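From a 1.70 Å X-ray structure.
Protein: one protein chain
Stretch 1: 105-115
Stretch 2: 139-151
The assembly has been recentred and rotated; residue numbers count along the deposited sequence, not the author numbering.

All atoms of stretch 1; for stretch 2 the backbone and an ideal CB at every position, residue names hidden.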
ATOM      1  N   ILE A 105      -9.193  13.602  -7.193  1.00 17.70           N
ATOM      2  CA  ILE A 105     -10.139  12.496  -7.131  1.00 17.00           C
ATOM      3  C   ILE A 105      -9.824  11.394  -8.140  1.00 16.88           C
ATOM      4  O   ILE A 105      -9.820  10.213  -7.791  1.00 15.57           O
ATOM      5  CB  ILE A 105     -11.584  13.000  -7.337  1.00 18.04           C
ATOM      6  CG1 ILE A 105     -11.968  13.914  -6.168  1.00 19.54           C
ATOM      7  CG2 ILE A 105     -12.552  11.825  -7.441  1.00 18.82           C
ATOM      8  CD1 ILE A 105     -13.343  14.548  -6.286  1.00 21.51           C
ATOM      9  N   ASN A 106      -9.548  11.774  -9.383  1.00 15.88           N
ATOM     10  CA  ASN A 106      -9.235  10.787 -10.422  1.00 13.76           C
ATOM     11  C   ASN A 106      -8.160   9.813  -9.943  1.00 13.97           C
ATOM     12  O   ASN A 106      -8.335   8.591  -9.980  1.00 13.40           O
ATOM     13  CB  ASN A 106      -8.749  11.491 -11.691  1.00 13.50           C
ATOM     14  CG  ASN A 106      -8.545  10.532 -12.850  1.00 12.10           C
ATOM     15  OD1 ASN A 106      -9.447   9.780 -13.210  1.00 14.63           O
ATOM     16  ND2 ASN A 106      -7.360  10.564 -13.445  1.00 14.06           N
ATOM     17  N   GLU A 107      -7.048  10.380  -9.496  1.00 12.23           N
ATOM     18  CA  GLU A 107      -5.906   9.633  -8.998  1.00 14.09           C
ATOM     19  C   GLU A 107      -6.247   8.785  -7.773  1.00 13.73           C
ATOM     20  O   GLU A 107      -5.861   7.620  -7.686  1.00 11.66           O
ATOM     21  CB  GLU A 107      -4.804  10.629  -8.647  1.00 19.10           C
ATOM     22  CG  GLU A 107      -3.521  10.024  -8.156  1.00 21.07           C
ATOM     23  CD  GLU A 107      -2.509  11.092  -7.809  1.00 24.24           C
ATOM     24  OE1 GLU A 107      -2.270  11.980  -8.659  1.00 27.36           O
ATOM     25  OE2 GLU A 107      -1.953  11.044  -6.696  1.00 23.46           O
ATOM     26  N   ALA A 108      -6.969   9.377  -6.829  1.00 12.89           N
ATOM     27  CA  ALA A 108      -7.333   8.677  -5.605  1.00 13.01           C
ATOM     28  C   ALA A 108      -8.220   7.449  -5.817  1.00 12.44           C
ATOM     29  O   ALA A 108      -7.927   6.375  -5.294  1.00 11.59           O
ATOM     30  CB  ALA A 108      -8.012   9.644  -4.638  1.00 13.51           C
ATOM     31  N   ILE A 109      -9.299   7.602  -6.579  1.00 11.85           N
ATOM     32  CA  ILE A 109     -10.211   6.488  -6.807  1.00 11.15           C
ATOM     33  C   ILE A 109      -9.562   5.382  -7.638  1.00  8.83           C
ATOM     34  O   ILE A 109      -9.749   4.198  -7.360  1.00 10.26           O
ATOM     35  CB  ILE A 109     -11.512   6.960  -7.493  1.00 13.91           C
ATOM     36  CG1 ILE A 109     -12.537   5.827  -7.496  1.00 17.36           C
ATOM     37  CG2 ILE A 109     -11.217   7.433  -8.907  1.00 16.60           C
ATOM     38  CD1 ILE A 109     -13.005   5.427  -6.097  1.00 22.22           C
ATOM     39  N   ARG A 110      -8.790   5.762  -8.654  1.00  9.30           N
ATOM     40  CA  ARG A 110      -8.120   4.769  -9.485  1.00  9.08           C
ATOM     41  C   ARG A 110      -7.108   3.966  -8.671  1.00  9.43           C
ATOM     42  O   ARG A 110      -7.019   2.751  -8.816  1.00  8.64           O
ATOM     43  CB  ARG A 110      -7.413   5.445 -10.660  1.00  9.37           C
ATOM     44  CG  ARG A 110      -8.371   5.965 -11.717  1.00  9.22           C
ATOM     45  CD  ARG A 110      -7.631   6.721 -12.804  1.00  9.09           C
ATOM     46  NE  ARG A 110      -8.578   7.234 -13.787  1.00 10.14           N
ATOM     47  CZ  ARG A 110      -9.060   6.526 -14.801  1.00 12.12           C
ATOM     48  NH1 ARG A 110      -8.675   5.272 -14.985  1.00 10.77           N
ATOM     49  NH2 ARG A 110      -9.967   7.063 -15.609  1.00 13.49           N
ATOM     50  N   SER A 111      -6.358   4.644  -7.805  1.00  9.66           N
ATOM     51  CA  SER A 111      -5.362   3.959  -6.995  1.00  8.17           C
ATOM     52  C   SER A 111      -5.982   2.961  -6.025  1.00  8.34           C
ATOM     53  O   SER A 111      -5.453   1.869  -5.823  1.00  7.83           O
ATOM     54  CB  SER A 111      -4.510   4.975  -6.225  1.00  8.71           C
ATOM     55  OG  SER A 111      -3.751   5.777  -7.126  1.00  9.84           O
ATOM     56  N   LEU A 112      -7.104   3.333  -5.421  1.00  7.08           N
ATOM     57  CA  LEU A 112      -7.769   2.450  -4.469  1.00  8.30           C
ATOM     58  C   LEU A 112      -8.338   1.214  -5.150  1.00  7.21           C
ATOM     59  O   LEU A 112      -8.265   0.110  -4.614  1.00  8.01           O
ATOM     60  CB  LEU A 112      -8.866   3.222  -3.740  1.00  9.46           C
ATOM     61  CG  LEU A 112      -8.286   4.228  -2.743  1.00  9.34           C
ATOM     62  CD1 LEU A 112      -9.373   5.198  -2.292  1.00 10.19           C
ATOM     63  CD2 LEU A 112      -7.696   3.487  -1.550  1.00 10.45           C
ATOM     64  N   ILE A 113      -8.890   1.391  -6.343  1.00  8.33           N
ATOM     65  CA  ILE A 113      -9.440   0.258  -7.074  1.00  8.49           C
ATOM     66  C   ILE A 113      -8.309  -0.668  -7.527  1.00  8.27           C
ATOM     67  O   ILE A 113      -8.418  -1.893  -7.429  1.00  8.05           O
ATOM     68  CB  ILE A 113     -10.261   0.749  -8.284  1.00  8.69           C
ATOM     69  CG1 ILE A 113     -11.542   1.413  -7.769  1.00 10.11           C
ATOM     70  CG2 ILE A 113     -10.590  -0.412  -9.220  1.00  9.73           C
ATOM     71  CD1 ILE A 113     -12.371   2.096  -8.849  1.00 10.80           C
ATOM     72  N   TYR A 114      -7.218  -0.080  -8.010  1.00  7.05           N
ATOM     73  CA  TYR A 114      -6.068  -0.856  -8.450  1.00  6.22           C
ATOM     74  C   TYR A 114      -5.473  -1.653  -7.297  1.00  8.47           C
ATOM     75  O   TYR A 114      -4.979  -2.767  -7.484  1.00  8.15           O
ATOM     76  CB  TYR A 114      -4.983   0.070  -9.017  1.00  8.90           C
ATOM     77  CG  TYR A 114      -3.792  -0.685  -9.548  1.00  6.59           C
ATOM     78  CD1 TYR A 114      -3.838  -1.298 -10.797  1.00  8.96           C
ATOM     79  CD2 TYR A 114      -2.644  -0.853  -8.777  1.00  7.42           C
ATOM     80  CE1 TYR A 114      -2.775  -2.064 -11.266  1.00  8.71           C
ATOM     81  CE2 TYR A 114      -1.573  -1.618  -9.239  1.00  9.14           C
ATOM     82  CZ  TYR A 114      -1.648  -2.221 -10.483  1.00 10.54           C
ATOM     83  OH  TYR A 114      -0.601  -2.983 -10.946  1.00 11.85           O
ATOM     84  N   ALA A 115      -5.538  -1.078  -6.101  1.00  7.69           N
ATOM     85  CA  ALA A 115      -4.967  -1.705  -4.912  1.00  8.52           C
ATOM     86  C   ALA A 115      -5.705  -2.917  -4.361  1.00  9.00           C
ATOM     87  O   ALA A 115      -5.118  -3.697  -3.611  1.00  8.76           O
ATOM     88  CB  ALA A 115      -4.818  -0.663  -3.812  1.00  8.61           C
ATOM     89  N   UNK A 139     -16.497  -0.294 -17.725  1.00 13.35           N
ATOM     90  CA  UNK A 139     -15.335   0.006 -18.554  1.00 16.19           C
ATOM     91  C   UNK A 139     -14.279   0.740 -17.736  1.00 13.95           C
ATOM     92  O   UNK A 139     -13.087   0.458 -17.848  1.00 14.55           O
ATOM     93  CB  UNK A 139     -15.741   0.838 -19.772  1.00 16.19           C
ATOM     94  N   UNK A 140     -14.728   1.691 -16.924  1.00 13.77           N
ATOM     95  CA  UNK A 140     -13.827   2.472 -16.087  1.00 11.67           C
ATOM     96  C   UNK A 140     -13.028   1.574 -15.149  1.00 10.57           C
ATOM     97  O   UNK A 140     -11.798   1.631 -15.123  1.00  9.28           O
ATOM     98  CB  UNK A 140     -14.614   3.507 -15.281  1.00 11.67           C
ATOM     99  N   UNK A 141     -13.720   0.737 -14.383  1.00 10.98           N
ATOM    100  CA  UNK A 141     -13.026  -0.141 -13.449  1.00 10.59           C
ATOM    101  C   UNK A 141     -12.120  -1.167 -14.130  1.00 10.51           C
ATOM    102  O   UNK A 141     -11.045  -1.471 -13.623  1.00  9.78           O
ATOM    103  CB  UNK A 141     -14.052  -0.870 -12.579  1.00 10.59           C
ATOM    104  N   UNK A 142     -12.531  -1.695 -15.282  1.00 10.67           N
ATOM    105  CA  UNK A 142     -11.689  -2.658 -15.980  1.00 12.28           C
ATOM    106  C   UNK A 142     -10.437  -1.978 -16.526  1.00 11.68           C
ATOM    107  O   UNK A 142      -9.361  -2.582 -16.583  1.00 12.27           O
ATOM    108  CB  UNK A 142     -12.468  -3.329 -17.113  1.00 12.28           C
ATOM    109  N   UNK A 143     -10.578  -0.717 -16.924  1.00  9.54           N
ATOM    110  CA  UNK A 143      -9.436   0.018 -17.438  1.00  9.81           C
ATOM    111  C   UNK A 143      -8.385   0.157 -16.353  1.00  9.00           C
ATOM    112  O   UNK A 143      -7.183   0.079 -16.614  1.00 10.04           O
ATOM    113  CB  UNK A 143      -9.861   1.393 -17.957  1.00  9.81           C
ATOM    114  N   UNK A 144      -8.843   0.355 -15.123  1.00  7.65           N
ATOM    115  CA  UNK A 144      -7.938   0.499 -13.988  1.00  6.55           C
ATOM    116  C   UNK A 144      -7.249  -0.817 -13.636  1.00  8.45           C
ATOM    117  O   UNK A 144      -6.027  -0.884 -13.521  1.00  8.47           O
ATOM    118  CB  UNK A 144      -8.702   1.026 -12.772  1.00  6.55           C
ATOM    119  N   UNK A 145      -8.035  -1.874 -13.482  1.00  9.37           N
ATOM    120  CA  UNK A 145      -7.477  -3.161 -13.096  1.00  9.54           C
ATOM    121  C   UNK A 145      -6.659  -3.860 -14.184  1.00 11.12           C
ATOM    122  O   UNK A 145      -5.526  -4.279 -13.945  1.00 11.87           O
ATOM    123  CB  UNK A 145      -8.616  -4.085 -12.659  1.00  9.54           C
ATOM    124  N   UNK A 146      -7.224  -3.971 -15.377  1.00 12.10           N
ATOM    125  CA  UNK A 146      -6.539  -4.649 -16.467  1.00 13.78           C
ATOM    126  C   UNK A 146      -5.407  -3.846 -17.078  1.00 14.99           C
ATOM    127  O   UNK A 146      -4.342  -4.394 -17.373  1.00 16.03           O
ATOM    128  CB  UNK A 146      -7.548  -5.005 -17.561  1.00 13.78           C
ATOM    129  N   UNK A 147      -5.627  -2.546 -17.251  1.00 13.90           N
ATOM    130  CA  UNK A 147      -4.631  -1.701 -17.897  1.00 14.27           C
ATOM    131  C   UNK A 147      -4.013  -0.578 -17.066  1.00 13.77           C
ATOM    132  O   UNK A 147      -3.278   0.242 -17.612  1.00 14.75           O
ATOM    133  CB  UNK A 147      -5.271  -1.074 -19.138  1.00 14.27           C
ATOM    134  N   UNK A 148      -4.290  -0.568 -15.763  1.00 12.70           N
ATOM    135  CA  UNK A 148      -3.811   0.462 -14.833  1.00 13.93           C
ATOM    136  C   UNK A 148      -3.836   1.884 -15.399  1.00 10.97           C
ATOM    137  O   UNK A 148      -2.928   2.683 -15.166  1.00 11.01           O
ATOM    138  CB  UNK A 148      -2.382   0.126 -14.401  1.00 13.93           C
ATOM    139  N   UNK A 149      -4.911   2.203 -16.110  1.00 10.15           N
ATOM    140  CA  UNK A 149      -5.067   3.525 -16.710  1.00  9.60           C
ATOM    141  C   UNK A 149      -5.102   4.613 -15.638  1.00 10.20           C
ATOM    142  O   UNK A 149      -5.912   4.567 -14.706  1.00  9.67           O
ATOM    143  CB  UNK A 149      -6.340   3.578 -17.557  1.00  9.60           C
ATOM    144  N   UNK A 150      -4.201   5.578 -15.788  1.00 10.32           N
ATOM    145  CA  UNK A 150      -4.077   6.708 -14.873  1.00 10.88           C
ATOM    146  C   UNK A 150      -3.742   6.356 -13.424  1.00 10.95           C
ATOM    147  O   UNK A 150      -3.958   7.167 -12.520  1.00 12.98           O
ATOM    148  CB  UNK A 150      -5.386   7.500 -14.891  1.00 10.88           C
ATOM    149  N   UNK A 151      -3.214   5.158 -13.200  1.00  9.86           N
ATOM    150  CA  UNK A 151      -2.800   4.766 -11.853  1.00  9.72           C
ATOM    151  C   UNK A 151      -1.360   5.275 -11.703  1.00 10.27           C
ATOM    152  O   UNK A 151      -0.497   4.978 -12.533  1.00 12.30           O
ATOM    153  CB  UNK A 151      -2.904   3.256 -11.633  1.00  9.72           C
TER

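Position 139 lies on the helix of stretch 2, and its ideal CB has nothing of stretch 1 within reach. Stretch 1 sets no demand, and a polar residue would do. It is Glu-139, which makes no contact across.

At 140 the CB points sideways and is also out of range. A short side chain would stop short; a long or aromatic one could reach Ile-109, Arg-110 and Ile-113. It is Phe-140. Its CZ lies 4.0 Å from Ile-109 CG2, and its CE2 lies 3.9 Å from Ile-113 CD1. Its CE1 sits over one face of the Arg-110 guanidinium, 3.6 Å from Arg-110 CZ. A water joins Phe-140 O to Arg-110 NH1.

Position 141 also points sideways, with its CB 4.8 Å from Ile-113 CG2. Several aliphatic residues would suit. Val-141 brings CG1 to 4.1 Å from Ile-113 CD1.

Position 142 points away, so stretch 1 does not restrict it. It is Asn-142. At 143 an ideal CB would be 5.0 Å from Arg-110 NH1, with room for it. Alanine or a small polar residue would therefore fit as well as the deposited Gly-143.

Position 144 points toward stretch 1. The ideal CB is 4.3 Å from Ile-113 CG2. The close backbone favours a compact apolar side chain. Val-144 fills the space: its CG1 is 3.3 Å from Arg-110 O, 3.9 Å from Ile-113 CG2 and 3.8 Å from Tyr-114 CB.

At 145 the CB is sideways, 5.4 Å from Ile-113 CG2. A longer aliphatic chain could turn inward. Ile-145 does so, with CG1 3.9 Å from Ile-113 CG2. It completes the hole formed with Phe-140, Val-141 and Val-144, in which the Ile-113 side chain sits as a knob.

Positions 146 and 147 point away, and many residues would serve. They are Ala-146 and Asp-147.

Position 148 has positive phi, 40°, which suits glycine, asparagine or aspartate best. Its ideal CB lies 3.8 Å from Tyr-114 CE1. His-148 packs its CB there at 3.7 Å from Tyr-114 CE1, while its ring leads away. It opens a type II turn ending at 151.

At 149 the CB is sideways, 3.9 Å from Arg-110 NH1. The carbonyl matters more than the side chain, so the choice is broad. Ile-149 O accepts a weak hydrogen bond from Arg-110 NH1 at 2.9 Å.

Position 150 points toward Arg-110 and Asn-106. The arginine's charge and the Asn-106 amide favour an acid, or another acceptor. Phi is again positive, 61°, which aspartate and asparagine tolerate. Asp-150 OD2 accepts a hydrogen bond from Asn-106 ND2 at 3.3 Å. It also forms a long salt bridge with Arg-110 NE, 3.9 Å from OD2, with no N-H pointing at the oxygen. Its CB covers the guanidinium face opposite Phe-140.

Position 151 lies beside Tyr-114, its CB 4.5 Å from Tyr-114 CG. Valine, isoleucine or leucine would suit. Val-151 places CG2 3.9 Å from Tyr-114 CB.

Stretch 2 139-151: EFVNGVIADHIDV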
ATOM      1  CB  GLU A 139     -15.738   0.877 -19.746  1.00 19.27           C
ATOM      2  CG  GLU A 139     -16.556   0.168 -20.818  1.00 24.32           C
ATOM      3  CD  GLU A 139     -17.776  -0.559 -20.271  1.00 27.85           C
ATOM      4  OE1 GLU A 139     -18.652   0.091 -19.653  1.00 21.58           O
ATOM      5  OE2 GLU A 139     -17.857  -1.792 -20.472  1.00 30.16           O
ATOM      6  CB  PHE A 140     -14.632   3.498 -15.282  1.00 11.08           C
ATOM      7  CG  PHE A 140     -13.886   4.072 -14.112  1.00 11.36           C
ATOM      8  CD1 PHE A 140     -12.724   4.806 -14.303  1.00 11.53           C
ATOM      9  CD2 PHE A 140     -14.343   3.857 -12.813  1.00 11.08           C
ATOM     10  CE1 PHE A 140     -12.011   5.317 -13.215  1.00 11.73           C
ATOM     11  CE2 PHE A 140     -13.640   4.364 -11.720  1.00 11.68           C
ATOM     12  CZ  PHE A 140     -12.477   5.093 -11.921  1.00 10.85           C
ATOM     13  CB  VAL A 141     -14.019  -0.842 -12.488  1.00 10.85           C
ATOM     14  CG1 VAL A 141     -14.747   0.200 -11.663  1.00 11.20           C
ATOM     15  CG2 VAL A 141     -15.013  -1.672 -13.255  1.00 16.33           C
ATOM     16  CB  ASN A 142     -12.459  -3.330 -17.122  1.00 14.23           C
ATOM     17  CG  ASN A 142     -13.538  -4.268 -16.620  1.00 16.19           C
ATOM     18  OD1 ASN A 142     -13.469  -4.759 -15.496  1.00 18.80           O
ATOM     19  ND2 ASN A 142     -14.532  -4.536 -17.459  1.00 18.64           N
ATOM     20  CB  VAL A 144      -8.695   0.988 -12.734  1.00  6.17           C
ATOM     21  CG1 VAL A 144      -7.775   0.928 -11.522  1.00  5.96           C
ATOM     22  CG2 VAL A 144      -9.194   2.409 -12.950  1.00  7.78           C
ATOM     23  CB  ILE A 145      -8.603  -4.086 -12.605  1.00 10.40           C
ATOM     24  CG1 ILE A 145      -9.305  -3.430 -11.413  1.00 11.06           C
ATOM     25  CG2 ILE A 145      -8.037  -5.440 -12.197  1.00 11.77           C
ATOM     26  CD1 ILE A 145     -10.600  -4.114 -10.981  1.00 15.63           C
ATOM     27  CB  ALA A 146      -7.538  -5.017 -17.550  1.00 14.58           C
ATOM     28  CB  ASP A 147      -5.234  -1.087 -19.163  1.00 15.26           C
ATOM     29  CG  ASP A 147      -5.986  -2.101 -20.009  1.00 18.97           C
ATOM     30  OD1 ASP A 147      -5.492  -3.235 -20.170  1.00 21.73           O
ATOM     31  OD2 ASP A 147      -7.068  -1.752 -20.525  1.00 22.98           O
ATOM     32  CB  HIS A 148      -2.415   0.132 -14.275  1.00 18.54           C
ATOM     33  CG  HIS A 148      -1.347  -0.013 -15.311  1.00 22.19           C
ATOM     34  ND1 HIS A 148      -1.111  -1.196 -15.978  1.00 27.14           N
ATOM     35  CD2 HIS A 148      -0.434   0.872 -15.780  1.00 24.76           C
ATOM     36  CE1 HIS A 148      -0.097  -1.034 -16.811  1.00 26.16           C
ATOM     37  NE2 HIS A 148       0.331   0.211 -16.710  1.00 26.83           N
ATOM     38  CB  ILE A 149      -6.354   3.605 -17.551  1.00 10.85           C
ATOM     39  CG1 ILE A 149      -6.277   2.596 -18.703  1.00 14.13           C
ATOM     40  CG2 ILE A 149      -6.555   5.020 -18.083  1.00 13.98           C
ATOM     41  CD1 ILE A 149      -5.053   2.759 -19.584  1.00 18.86           C
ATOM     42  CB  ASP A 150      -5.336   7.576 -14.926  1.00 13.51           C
ATOM     43  CG  ASP A 150      -5.372   8.472 -16.150  1.00 17.35           C
ATOM     44  OD1 ASP A 150      -4.448   8.364 -16.983  1.00 19.72           O
ATOM     45  OD2 ASP A 150      -6.323   9.278 -16.276  1.00 16.52           O
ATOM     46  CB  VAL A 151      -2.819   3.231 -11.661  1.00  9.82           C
ATOM     47  CG1 VAL A 151      -2.283   2.870 -10.264  1.00  9.19           C
ATOM     48  CG2 VAL A 151      -4.239   2.705 -11.809  1.00 10.30           C
TER
HETATM   49  O   HOH W   1     -10.100   3.270 -16.737  1.00 11.41           O
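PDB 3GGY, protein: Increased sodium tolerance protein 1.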